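Local coordinates for protein Cas13d (uncultured Ruminococcus sp, PDB 6IV9) that binds a CRISPR RNA and, through two HEPN domains, probably matures that RNA and cleaves the target RNA it recognises, at residues Ile747-Leu752 with Ser895-Asn900; Arg754-Tyr759 with Arg776-Thr781; Arg619-Asn624 with Lys703-Gln708; Asp586-Leu591 with Ile697-Phe702. The protein carries 2 engineered substitutions. All coordinates share one frame; numbering follows the deposited sequence.

Interaction 1: Ile747-Leu752 with Ser895-Asn900; sequences IAIHCL and SPFGYN. With nucleotides of chain B.
Ala748 and Phe897 make the apolar heart of this contact. Ala748 CB sits over the centre of the Phe897 ring, 3.6 Å from its centroid and 6° off the ring normal, a CH-pi contact almost square to the face. Ile749 CD1 comes to the ring edge near its plane, 3.8 Å from Phe897 CZ. Leu752 spreads its two methyls across the loop: CD2 lies 3.8 Å from Pro896 CB, while CD1 lies 3.8 Å from Tyr899 CE1. Leu752 CG is anti to the backbone N (chi1 170°), and the two methyls part from there.

Polar contact between the segments runs through Tyr899 and a water. No direct hydrogen bond joins the segments; instead one water donates both to Ala748 O and to Tyr899 OH, each at 2.9 Å. The same hydroxyl hydrogen-bonds Asp755, one turn beyond Cys751 on helix 713-760, which fixes the phenol end. Ser779 of helix 777-788 hydrogen-bonds Ser895 O.

On the RNA side, Asn900 ND2 gives a weak hydrogen bond of 3.3 Å to OP1 of A26 of chain B. Its OD1 accepts from Arg903 N. A type I turn, Phe897 to Asn900, thus leads into an Asn N-cap on helix 901-908, a helix-loop-helix joint against the long helix of what is probably the C-terminal HEPN domain.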
# COMPACT_ATOMS: atom_id res chain seq x y z
N ILE A 747 1.27 4.63 12.02
CA ILE A 747 2.43 3.74 12.31
C ILE A 747 3.04 4.18 13.64
O ILE A 747 3.36 3.34 14.45
CB ILE A 747 3.46 3.82 11.17
CG1 ILE A 747 2.93 3.22 9.87
CG2 ILE A 747 4.78 3.22 11.58
CD1 ILE A 747 3.80 3.49 8.68
N ALA A 748 3.14 5.48 13.85
CA ALA A 748 3.74 5.98 15.10
C ALA A 748 2.93 5.50 16.32
O ALA A 748 3.54 5.07 17.28
CB ALA A 748 3.83 7.48 15.04
N ILE A 749 1.60 5.57 16.26
CA ILE A 749 0.74 5.12 17.38
C ILE A 749 0.89 3.61 17.58
O ILE A 749 1.05 3.17 18.70
CB ILE A 749 -0.73 5.47 17.11
CG1 ILE A 749 -0.98 6.97 17.18
CG2 ILE A 749 -1.64 4.70 18.05
CD1 ILE A 749 -0.68 7.57 18.51
N HIS A 750 0.87 2.86 16.49
CA HIS A 750 0.99 1.39 16.59
C HIS A 750 2.32 1.03 17.27
O HIS A 750 2.32 0.22 18.15
CB HIS A 750 0.96 0.80 15.18
CG HIS A 750 1.53 -0.57 15.11
ND1 HIS A 750 0.83 -1.66 15.46
CD2 HIS A 750 2.75 -1.01 14.75
CE1 HIS A 750 1.57 -2.72 15.32
NE2 HIS A 750 2.74 -2.35 14.89
N CYS A 751 3.40 1.67 16.86
CA CYS A 751 4.75 1.42 17.43
C CYS A 751 4.84 1.83 18.90
O CYS A 751 5.49 1.13 19.64
CB CYS A 751 5.80 2.11 16.60
SG CYS A 751 5.95 1.33 14.98
N LEU A 752 4.25 2.96 19.25
CA LEU A 752 4.28 3.43 20.65
C LEU A 752 3.56 2.41 21.54
O LEU A 752 4.10 2.05 22.54
CB LEU A 752 3.58 4.79 20.73
CG LEU A 752 3.31 5.31 22.14
CD1 LEU A 752 4.59 5.45 22.93
CD2 LEU A 752 2.57 6.62 22.10
N SER A 895 5.64 14.32 20.89
CA SER A 895 6.57 14.03 22.02
C SER A 895 6.45 12.57 22.49
O SER A 895 7.44 12.01 22.86
CB SER A 895 6.45 15.02 23.15
OG SER A 895 5.18 15.00 23.73
N PRO A 896 5.28 11.91 22.42
CA PRO A 896 5.18 10.50 22.78
C PRO A 896 6.07 9.59 21.92
O PRO A 896 6.39 8.54 22.35
CB PRO A 896 3.70 10.19 22.54
CG PRO A 896 3.02 11.50 22.73
CD PRO A 896 3.99 12.50 22.17
N PHE A 897 6.38 10.02 20.70
CA PHE A 897 7.18 9.27 19.70
C PHE A 897 8.65 9.62 19.83
O PHE A 897 9.44 9.04 19.15
CB PHE A 897 6.71 9.61 18.29
CG PHE A 897 5.22 9.56 18.11
CD1 PHE A 897 4.47 8.57 18.71
CD2 PHE A 897 4.56 10.52 17.36
CE1 PHE A 897 3.10 8.53 18.56
CE2 PHE A 897 3.19 10.47 17.20
CZ PHE A 897 2.47 9.48 17.80
N GLY A 898 8.98 10.46 20.80
CA GLY A 898 10.34 10.98 21.01
C GLY A 898 11.37 9.90 21.26
O GLY A 898 12.50 10.11 20.91
N TYR A 899 10.98 8.78 21.83
CA TYR A 899 11.91 7.67 22.15
C TYR A 899 12.55 7.10 20.88
O TYR A 899 13.57 6.48 21.00
CB TYR A 899 11.22 6.63 23.02
CG TYR A 899 10.22 5.83 22.24
CD1 TYR A 899 8.95 6.31 22.02
CD2 TYR A 899 10.58 4.63 21.69
CE1 TYR A 899 8.04 5.59 21.28
CE2 TYR A 899 9.68 3.88 20.95
CZ TYR A 899 8.42 4.38 20.74
OH TYR A 899 7.54 3.66 20.01
N ASN A 900 11.87 7.18 19.74
CA ASN A 900 12.46 6.75 18.45
C ASN A 900 12.83 8.06 17.75
O ASN A 900 11.97 8.67 17.16
CB ASN A 900 11.51 5.90 17.62
CG ASN A 900 12.17 5.29 16.41
OD1 ASN A 900 12.72 5.99 15.60
ND2 ASN A 900 12.12 3.99 16.30
P A B 26 12.64 1.71 12.73
OP1 A B 26 11.71 1.77 13.88
OP2 A B 26 12.60 0.66 11.69
O5' A B 26 12.45 3.06 11.90
C5' A B 26 12.16 4.30 12.51
C4' A B 26 12.01 5.37 11.46
O4' A B 26 13.28 5.50 10.78
C3' A B 26 11.05 5.13 10.30
O3' A B 26 9.70 5.54 10.59
C2' A B 26 11.64 6.00 9.17
O2' A B 26 10.91 7.24 8.96
C1' A B 26 13.08 6.29 9.65
N9 A B 26 14.09 5.92 8.65
C8 A B 26 14.48 4.66 8.29
N7 A B 26 15.29 4.64 7.26
C5 A B 26 15.50 5.98 6.97
C6 A B 26 16.24 6.62 5.98
N6 A B 26 17.04 5.99 5.12
N1 A B 26 16.15 7.97 5.90
C2 A B 26 15.39 8.61 6.80
N3 A B 26 14.59 8.10 7.74
C4 A B 26 14.75 6.78 7.82
O HOH W 1 6.22 5.52 18.18

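Interaction 2: Arg754-Tyr759 with Arg776-Thr781; sequences RDFGLY and RILSQT
Helix 754-759 and helix 777-781 diverge by 50° at an axis distance of 10.8 Å, with Phe756 and Leu778 the nearest pair of alpha carbons. Leu778 is the bump that bridges this wide spacing. Its CD2 rests 3.7 Å from Tyr759 CD2 and also meets CB and CG of that residue; the two side chains cross at about a right angle. Leu778 CG lies near the plane of the Phe756 ring, at its edge, and CD1 also lies against Tyr759 CD2, with Asp755 CB a little further off. Beside it, Ile777 CG2 approaches Phe756 CE1 to 3.8 Å; CG of Phe756 is anti to its backbone N (chi1 174°), on the side from which Ile777 approaches.

No charge pair crosses. Arg754 forms a salt bridge with Asp755 on the same helix, gripping it side-on, NE at 2.8 Å and NH2 at 2.9 Å, both on OD1 and in the guanidinium plane; OD2 is hydrogen-bonded to Tyr899. Tyr759 OH reaches Leu149 O and Asn794.

No hydrogen bond crosses between the helices, so this buried contact rests on dispersion and shape, and the carboxylate of Asp755 and the hydroxyl of Tyr759 find partners outside the interface.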
# COMPACT_ATOMS: atom_id res chain seq x y z
N ARG A 754 3.04 -0.78 20.92
CA ARG A 754 3.85 -2.02 20.88
C ARG A 754 5.11 -1.85 21.75
O ARG A 754 5.39 -2.72 22.53
CB ARG A 754 4.26 -2.24 19.43
CG ARG A 754 5.30 -3.32 19.20
CD ARG A 754 5.98 -3.19 17.86
NE ARG A 754 7.02 -2.19 17.88
CZ ARG A 754 7.61 -1.71 16.81
NH1 ARG A 754 7.28 -2.16 15.63
NH2 ARG A 754 8.55 -0.79 16.93
N ASP A 755 5.82 -0.75 21.57
CA ASP A 755 7.08 -0.46 22.30
C ASP A 755 6.81 -0.31 23.79
O ASP A 755 7.57 -0.81 24.58
CB ASP A 755 7.83 0.70 21.65
CG ASP A 755 8.28 0.42 20.22
OD1 ASP A 755 8.40 -0.73 19.87
OD2 ASP A 755 8.52 1.36 19.50
N PHE A 756 5.71 0.34 24.15
CA PHE A 756 5.37 0.51 25.58
C PHE A 756 5.18 -0.87 26.21
O PHE A 756 5.70 -1.11 27.26
CB PHE A 756 4.12 1.36 25.77
CG PHE A 756 3.65 1.44 27.19
CD1 PHE A 756 4.19 2.36 28.07
CD2 PHE A 756 2.68 0.58 27.67
CE1 PHE A 756 3.76 2.43 29.38
CE2 PHE A 756 2.26 0.65 28.99
CZ PHE A 756 2.80 1.58 29.83
N GLY A 757 4.48 -1.75 25.51
CA GLY A 757 4.29 -3.11 26.03
C GLY A 757 5.60 -3.84 26.20
O GLY A 757 5.71 -4.60 27.13
N LEU A 758 6.54 -3.70 25.27
CA LEU A 758 7.85 -4.38 25.40
C LEU A 758 8.68 -3.75 26.51
O LEU A 758 9.20 -4.45 27.32
CB LEU A 758 8.57 -4.32 24.06
CG LEU A 758 7.94 -5.16 22.96
CD1 LEU A 758 8.30 -4.62 21.59
CD2 LEU A 758 8.35 -6.61 23.10
N TYR A 759 8.75 -2.43 26.55
CA TYR A 759 9.55 -1.74 27.58
C TYR A 759 9.01 -2.03 28.98
O TYR A 759 9.76 -2.10 29.92
CB TYR A 759 9.59 -0.24 27.33
CG TYR A 759 10.64 0.22 26.37
CD1 TYR A 759 11.98 0.10 26.66
CD2 TYR A 759 10.29 0.83 25.19
CE1 TYR A 759 12.96 0.55 25.80
CE2 TYR A 759 11.25 1.28 24.31
CZ TYR A 759 12.59 1.15 24.62
OH TYR A 759 13.52 1.60 23.75
N ARG A 776 2.66 10.30 26.82
CA ARG A 776 4.06 10.78 26.89
C ARG A 776 4.92 9.94 27.85
O ARG A 776 6.10 10.16 27.88
CB ARG A 776 4.12 12.24 27.36
CG ARG A 776 3.25 13.19 26.56
CD ARG A 776 3.17 14.54 27.24
NE ARG A 776 2.55 14.45 28.54
CZ ARG A 776 2.86 15.19 29.58
NH1 ARG A 776 3.63 16.24 29.43
NH2 ARG A 776 2.39 14.89 30.77
N ILE A 777 4.33 8.99 28.55
CA ILE A 777 5.05 8.26 29.64
C ILE A 777 6.30 7.52 29.15
O ILE A 777 7.26 7.49 29.89
CB ILE A 777 4.08 7.36 30.42
CG1 ILE A 777 4.71 6.79 31.69
CG2 ILE A 777 3.52 6.26 29.55
CD1 ILE A 777 5.15 7.82 32.67
N LEU A 778 6.25 6.89 27.98
CA LEU A 778 7.45 6.15 27.52
C LEU A 778 8.61 7.11 27.27
O LEU A 778 9.68 6.88 27.79
CB LEU A 778 7.08 5.45 26.22
CG LEU A 778 7.62 4.04 26.01
CD1 LEU A 778 7.98 3.80 24.57
CD2 LEU A 778 8.75 3.69 26.94
N SER A 779 8.39 8.16 26.49
CA SER A 779 9.49 9.11 26.20
C SER A 779 9.97 9.76 27.50
O SER A 779 11.15 9.91 27.67
CB SER A 779 9.04 10.14 25.24
OG SER A 779 8.80 9.57 23.99
N GLN A 780 9.03 10.15 28.36
CA GLN A 780 9.38 10.84 29.63
C GLN A 780 10.21 9.90 30.50
O GLN A 780 11.28 10.30 30.94
CB GLN A 780 8.06 11.14 30.31
CG GLN A 780 8.11 12.15 31.44
CD GLN A 780 6.70 12.27 31.98
OE1 GLN A 780 5.88 13.01 31.47
NE2 GLN A 780 6.40 11.47 32.99
N THR A 781 9.75 8.68 30.68
CA THR A 781 10.48 7.71 31.53
C THR A 781 11.86 7.41 30.96
O THR A 781 12.80 7.42 31.70
CB THR A 781 9.67 6.43 31.69
OG1 THR A 781 8.42 6.80 32.25
CG2 THR A 781 10.35 5.43 32.58

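Interaction 3: Arg619-Asn624 with Lys703-Gln708. With nucleotides of chain B.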
# COMPACT_ATOMS: atom_id res chain seq x y z
N ARG A 619 -27.92 8.63 -17.50
CA ARG A 619 -27.60 7.67 -16.42
C ARG A 619 -26.32 6.93 -16.80
O ARG A 619 -25.45 6.81 -15.98
CB ARG A 619 -28.74 6.67 -16.30
CG ARG A 619 -28.54 5.58 -15.26
CD ARG A 619 -29.45 4.39 -15.50
NE ARG A 619 -29.08 3.63 -16.66
CZ ARG A 619 -29.73 2.56 -17.09
NH1 ARG A 619 -30.77 2.11 -16.42
NH2 ARG A 619 -29.33 1.94 -18.17
N ASN A 620 -26.23 6.48 -18.04
CA ASN A 620 -25.06 5.73 -18.52
C ASN A 620 -23.81 6.63 -18.48
O ASN A 620 -22.77 6.14 -18.10
CB ASN A 620 -25.33 5.14 -19.90
CG ASN A 620 -26.43 4.10 -19.86
OD1 ASN A 620 -26.77 3.59 -18.81
ND2 ASN A 620 -26.98 3.78 -21.01
N PHE A 621 -23.95 7.88 -18.86
CA PHE A 621 -22.79 8.80 -18.86
C PHE A 621 -22.27 8.97 -17.43
O PHE A 621 -21.10 8.88 -17.24
CB PHE A 621 -23.18 10.15 -19.46
CG PHE A 621 -22.06 11.16 -19.46
CD1 PHE A 621 -21.11 11.16 -20.46
CD2 PHE A 621 -21.96 12.10 -18.46
CE1 PHE A 621 -20.08 12.08 -20.47
CE2 PHE A 621 -20.92 13.02 -18.47
CZ PHE A 621 -20.00 13.01 -19.47
N ILE A 622 -23.16 9.19 -16.47
CA ILE A 622 -22.77 9.35 -15.04
C ILE A 622 -22.15 8.05 -14.52
O ILE A 622 -21.19 8.10 -13.80
CB ILE A 622 -23.98 9.80 -14.20
CG1 ILE A 622 -24.49 11.17 -14.64
CG2 ILE A 622 -23.66 9.78 -12.73
CD1 ILE A 622 -23.58 12.28 -14.23
N THR A 623 -22.74 6.92 -14.88
CA THR A 623 -22.20 5.63 -14.41
C THR A 623 -20.79 5.42 -14.96
O THR A 623 -19.91 5.11 -14.19
CB THR A 623 -23.09 4.49 -14.91
OG1 THR A 623 -24.38 4.62 -14.33
CG2 THR A 623 -22.51 3.13 -14.59
N ASN A 624 -20.60 5.58 -16.27
CA ASN A 624 -19.28 5.35 -16.89
C ASN A 624 -18.21 6.33 -16.41
O ASN A 624 -17.10 5.91 -16.24
CB ASN A 624 -19.33 5.51 -18.41
CG ASN A 624 -20.16 4.46 -19.08
OD1 ASN A 624 -20.72 3.61 -18.42
ND2 ASN A 624 -20.23 4.51 -20.39
N LYS A 703 -26.08 17.93 -18.07
CA LYS A 703 -27.46 17.42 -18.25
C LYS A 703 -27.79 17.17 -19.73
O LYS A 703 -28.56 16.28 -19.98
CB LYS A 703 -28.46 18.30 -17.52
CG LYS A 703 -28.84 19.55 -18.29
CD LYS A 703 -29.74 20.48 -17.54
CE LYS A 703 -29.61 21.90 -18.04
NZ LYS A 703 -30.53 22.80 -17.32
N ASN A 704 -27.19 17.91 -20.66
CA ASN A 704 -27.54 17.73 -22.09
C ASN A 704 -26.45 16.98 -22.86
O ASN A 704 -26.50 16.99 -24.08
CB ASN A 704 -27.93 19.05 -22.75
CG ASN A 704 -29.11 19.67 -22.05
OD1 ASN A 704 -30.10 19.01 -21.79
ND2 ASN A 704 -28.98 20.94 -21.70
N VAL A 705 -25.52 16.33 -22.17
CA VAL A 705 -24.43 15.59 -22.88
C VAL A 705 -25.09 14.48 -23.68
O VAL A 705 -26.04 13.90 -23.19
CB VAL A 705 -23.42 15.02 -21.88
CG1 VAL A 705 -24.12 14.11 -20.90
CG2 VAL A 705 -22.31 14.26 -22.57
N LYS A 706 -24.58 14.18 -24.86
CA LYS A 706 -25.18 13.10 -25.67
C LYS A 706 -24.32 11.85 -25.52
O LYS A 706 -23.27 11.79 -26.14
CB LYS A 706 -25.28 13.52 -27.13
CG LYS A 706 -26.64 14.07 -27.53
CD LYS A 706 -26.89 15.45 -27.02
CE LYS A 706 -28.33 15.89 -27.19
NZ LYS A 706 -28.90 16.36 -25.90
N GLN A 707 -24.80 10.88 -24.75
CA GLN A 707 -24.07 9.62 -24.51
C GLN A 707 -23.91 8.86 -25.83
O GLN A 707 -22.85 8.33 -26.06
CB GLN A 707 -24.74 8.84 -23.39
CG GLN A 707 -24.21 7.44 -23.24
CD GLN A 707 -22.83 7.34 -22.64
OE1 GLN A 707 -22.37 6.26 -22.33
NE2 GLN A 707 -22.16 8.45 -22.49
N GLN A 708 -24.96 8.78 -26.64
CA GLN A 708 -24.80 8.17 -27.98
C GLN A 708 -24.47 9.31 -28.94
O GLN A 708 -25.27 9.58 -29.80
CB GLN A 708 -26.08 7.44 -28.37
CG GLN A 708 -26.41 6.32 -27.42
CD GLN A 708 -27.36 5.31 -28.02
OE1 GLN A 708 -27.09 4.73 -29.06
NE2 GLN A 708 -28.47 5.12 -27.35
P A B 49 -25.05 3.94 -23.90
OP1 A B 49 -26.05 4.94 -23.62
OP2 A B 49 -23.87 3.63 -22.98
O5' A B 49 -25.69 2.49 -24.13
C5' A B 49 -26.77 2.31 -25.08
C4' A B 49 -27.17 0.86 -25.14
O4' A B 49 -26.06 0.09 -25.64
C3' A B 49 -27.56 0.21 -23.81
O3' A B 49 -28.92 0.48 -23.54
C2' A B 49 -27.23 -1.25 -24.05
O2' A B 49 -28.22 -1.89 -24.83
C1' A B 49 -26.01 -1.15 -24.97
N9 A B 49 -24.76 -1.23 -24.24
C8 A B 49 -23.94 -0.23 -23.77
N7 A B 49 -22.87 -0.67 -23.16
C5 A B 49 -23.01 -2.05 -23.20
C6 A B 49 -22.22 -3.10 -22.71
N6 A B 49 -21.07 -2.91 -22.05
N1 A B 49 -22.64 -4.37 -22.92
C2 A B 49 -23.79 -4.55 -23.59
N3 A B 49 -24.63 -3.65 -24.09
C4 A B 49 -24.17 -2.40 -23.87
P A B 48 -19.39 4.82 -24.47
OP1 A B 48 -19.67 6.16 -23.90
OP2 A B 48 -18.96 3.70 -23.62
O5' A B 48 -20.70 4.27 -25.19
C5' A B 48 -21.51 5.12 -26.00
C4' A B 48 -22.50 4.29 -26.78
O4' A B 48 -21.79 3.29 -27.56
C3' A B 48 -23.45 3.46 -25.91
O3' A B 48 -24.49 4.25 -25.37
C2' A B 48 -23.89 2.39 -26.90
O2' A B 48 -24.82 3.03 -27.74
C1' A B 48 -22.57 2.09 -27.59
N9 A B 48 -21.82 1.03 -26.93
C8 A B 48 -20.73 1.12 -26.11
N7 A B 48 -20.29 -0.04 -25.68
C5 A B 48 -21.16 -0.96 -26.26
C6 A B 48 -21.23 -2.35 -26.21
N6 A B 48 -20.39 -3.10 -25.50
N1 A B 48 -22.22 -2.96 -26.90
C2 A B 48 -23.07 -2.21 -27.60
N3 A B 48 -23.11 -0.88 -27.73
C4 A B 48 -22.11 -0.31 -27.03
P A B 50 -29.45 0.72 -22.06
OP1 A B 50 -30.81 1.26 -22.13
OP2 A B 50 -28.45 1.51 -21.30
O5' A B 50 -29.32 -0.73 -21.44
C5' A B 50 -30.25 -1.76 -21.80
C4' A B 50 -29.89 -3.02 -21.07
O4' A B 50 -28.62 -3.51 -21.58
C3' A B 50 -29.63 -2.91 -19.57
O3' A B 50 -30.76 -2.71 -18.69
C2' A B 50 -28.87 -4.21 -19.31
O2' A B 50 -29.75 -5.28 -19.04
C1' A B 50 -28.03 -4.34 -20.60
N9 A B 50 -26.64 -3.91 -20.40
C8 A B 50 -26.13 -2.64 -20.44
N7 A B 50 -24.85 -2.57 -20.14
C5 A B 50 -24.50 -3.89 -19.88
C6 A B 50 -23.29 -4.50 -19.50
N6 A B 50 -22.16 -3.82 -19.33
N1 A B 50 -23.29 -5.84 -19.31
C2 A B 50 -24.43 -6.51 -19.49
N3 A B 50 -25.63 -6.06 -19.84
C4 A B 50 -25.60 -4.73 -20.02
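Phe621 points its ring at the loop 703-708, and each part of it has a neighbour there. CB lies against the side-chain amide of Gln707, and the end of that amide lies at the ring edge near CD1, its plane 78° from that of the ring. CG and CD2 lie under Val705 CG1, which stands over the face, offset toward the rim, at 4.0 Å from the centroid in a CH-pi contact. Further out, CE1 meets Val705 CG2 at 3.8 Å, and CZ at the tip touches the same methyl less closely. Val705 lays both methyls over one face: CG2 is anti to the backbone N and CG1 takes the crowded position (chi1 58°). Ala720, Lys721 and Ile724 of helix 713-760 also pack on Phe621.

Next to this apolar plug the surface turns to RNA. Asn620 ND2 donates to OP2 of A50 of chain B at 2.7 Å and, nearly straight at 175°, to OP1 of A49 of chain B at 3.0 Å, one amide clasping two successive phosphates. The amide is held from behind: Arg619 NE and NH2 both donate to Asn620 OD1, at 3.2 Å and 3.1 Å, the second in the carbonyl plane on a lone pair. This fixes its rotation, and the nearby guanidinium would also add positive potential facing the backbone. Gln707 and Asn624 lie beside the phosphates of A48 and A49 of chain B. With its phosphate contacts, the helix-and-loop pair forms a binding site for the sugar-phosphate backbone of the CRISPR RNA.

Interaction 4: Asp586-Leu591 with Ile697-Phe702; sequences DALTIL and ISFDDF
Leu588 and Phe699 meet as knob and plate. Leu588 CG stands over the centre of the Phe699 ring, 3.7 Å from the centroid and 11° off its normal, a CH-pi contact. Its two methyls splay outward from there, CD1 over the CE1 side of the ring and CD2 over CE2 and CZ, so the branched end covers the face. Phe699 CG is anti to its backbone N (chi1 169°), which carries it out from the loop toward this position.

Leu591, the last residue of its helix, fills the hollow between the two aromatic residues. Its CB presses on the backbone of Phe699, 3.9 Å from N; CD2 lies at the edge of the Phe699 ring; CG lies 4.1 Å from Phe702 CE2. Leu591 CD1 is nearly eclipsed with CA about the CB-CG bond (chi2 13°). Ile697 CG2 lies 3.6 Å from Leu591 O, while Ile697 CG1 sits at the edge of Phe702.

Around that carbonyl, Ser698 CA makes a C-H...O contact of 3.3 Å to Leu591 O. Leu591 O and Ile697 O also lie close, two acceptors at 3.3 Å; Arg645 hydrogen-bonds Ile697 O and reaches Leu591 O weakly, which would ease their repulsion. The side chains thus meet by apolar and CH-pi packing without a hydrogen bond between the two segments, and a cationic neighbour settles the polar backbone at the helix end.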
# COMPACT_ATOMS: atom_id res chain seq x y z
N ASP A 586 -24.56 10.14 -4.86
CA ASP A 586 -23.15 10.47 -4.57
C ASP A 586 -22.54 11.16 -5.80
O ASP A 586 -21.90 12.16 -5.62
CB ASP A 586 -22.35 9.21 -4.22
CG ASP A 586 -22.62 8.65 -2.83
OD1 ASP A 586 -23.14 9.39 -2.00
OD2 ASP A 586 -22.31 7.49 -2.62
N ALA A 587 -22.78 10.63 -6.99
CA ALA A 587 -22.21 11.21 -8.22
C ALA A 587 -22.74 12.62 -8.49
O ALA A 587 -21.96 13.51 -8.72
CB ALA A 587 -22.45 10.30 -9.38
N LEU A 588 -24.05 12.82 -8.44
CA LEU A 588 -24.60 14.18 -8.70
C LEU A 588 -24.10 15.16 -7.63
O LEU A 588 -23.78 16.24 -7.99
CB LEU A 588 -26.13 14.10 -8.70
CG LEU A 588 -26.75 13.80 -10.05
CD1 LEU A 588 -26.18 12.55 -10.66
CD2 LEU A 588 -28.26 13.71 -9.95
N THR A 589 -24.06 14.75 -6.37
CA THR A 589 -23.61 15.62 -5.26
C THR A 589 -22.14 16.02 -5.43
O THR A 589 -21.82 17.16 -5.20
CB THR A 589 -23.83 14.92 -3.92
OG1 THR A 589 -25.19 14.54 -3.82
CG2 THR A 589 -23.45 15.78 -2.74
N ILE A 590 -21.27 15.10 -5.82
CA ILE A 590 -19.84 15.45 -5.99
C ILE A 590 -19.68 16.48 -7.12
O ILE A 590 -18.78 17.27 -7.03
CB ILE A 590 -18.91 14.22 -6.10
CG1 ILE A 590 -17.55 14.50 -5.47
CG2 ILE A 590 -18.77 13.71 -7.51
CD1 ILE A 590 -16.71 13.28 -5.29
N LEU A 591 -20.46 16.34 -8.18
CA LEU A 591 -20.42 17.29 -9.32
C LEU A 591 -20.93 18.66 -8.87
O LEU A 591 -20.35 19.66 -9.24
CB LEU A 591 -21.28 16.72 -10.43
CG LEU A 591 -20.55 16.00 -11.56
CD1 LEU A 591 -19.10 15.68 -11.26
CD2 LEU A 591 -21.31 14.80 -12.06
N ILE A 697 -17.75 23.92 -11.55
CA ILE A 697 -18.39 22.70 -12.11
C ILE A 697 -19.73 22.43 -11.42
O ILE A 697 -19.87 22.76 -10.27
CB ILE A 697 -17.45 21.49 -11.95
CG1 ILE A 697 -17.92 20.30 -12.77
CG2 ILE A 697 -17.33 21.12 -10.49
CD1 ILE A 697 -16.93 19.19 -12.79
N SER A 698 -20.68 21.84 -12.14
CA SER A 698 -21.97 21.46 -11.53
C SER A 698 -22.56 20.31 -12.33
O SER A 698 -22.19 20.15 -13.47
CB SER A 698 -22.92 22.61 -11.48
OG SER A 698 -23.31 22.97 -12.78
N PHE A 699 -23.51 19.59 -11.75
CA PHE A 699 -24.17 18.48 -12.47
C PHE A 699 -24.91 19.04 -13.69
O PHE A 699 -24.92 18.44 -14.72
CB PHE A 699 -25.17 17.76 -11.58
CG PHE A 699 -26.05 16.81 -12.36
CD1 PHE A 699 -25.51 15.71 -12.99
CD2 PHE A 699 -27.40 17.03 -12.47
CE1 PHE A 699 -26.31 14.84 -13.69
CE2 PHE A 699 -28.20 16.16 -13.18
CZ PHE A 699 -27.65 15.07 -13.80
N ASP A 700 -25.41 20.27 -13.55
CA ASP A 700 -26.22 21.00 -14.55
C ASP A 700 -25.43 21.13 -15.86
O ASP A 700 -26.03 21.03 -16.90
CB ASP A 700 -26.59 22.38 -14.03
CG ASP A 700 -27.61 23.11 -14.88
OD1 ASP A 700 -28.77 22.76 -14.79
OD2 ASP A 700 -27.22 24.02 -15.62
N ASP A 701 -24.11 21.24 -15.77
CA ASP A 701 -23.24 21.40 -16.97
C ASP A 701 -23.35 20.19 -17.90
O ASP A 701 -23.05 20.35 -19.07
CB ASP A 701 -21.77 21.47 -16.58
CG ASP A 701 -21.39 22.73 -15.85
OD1 ASP A 701 -22.20 23.65 -15.84
OD2 ASP A 701 -20.31 22.77 -15.30
N PHE A 702 -23.66 19.03 -17.35
CA PHE A 702 -23.64 17.77 -18.14
C PHE A 702 -25.02 17.23 -18.45
O PHE A 702 -25.09 16.24 -19.12
CB PHE A 702 -22.87 16.72 -17.35
CG PHE A 702 -21.57 17.26 -16.82
CD1 PHE A 702 -20.49 17.44 -17.67
CD2 PHE A 702 -21.44 17.66 -15.51
CE1 PHE A 702 -19.31 17.97 -17.20
CE2 PHE A 702 -20.26 18.20 -15.05
CZ PHE A 702 -19.20 18.34 -15.90

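In the fold
The four contacts form two pairs at distant places in the chain. Interactions 1 and 2 are both buried, share helix 713-760, and lie about 9 Å apart between centres; interaction 2 is nested within the loop closed by interaction 1, and Tyr899 links the two. Interactions 3 and 4 are about 12 Å apart between centres, their segments alternating along the chain, and Ile622 joins them by packing on Ala587, Leu591 and Phe699. Interactions 1 and 3 lie on opposite sides of the chain's centre. Interactions 2 and 4 are buried and joined by apolar side chains; interaction 1 adds a water bridge and a weak RNA contact, whereas the partly buried interaction 3 grips phosphates directly.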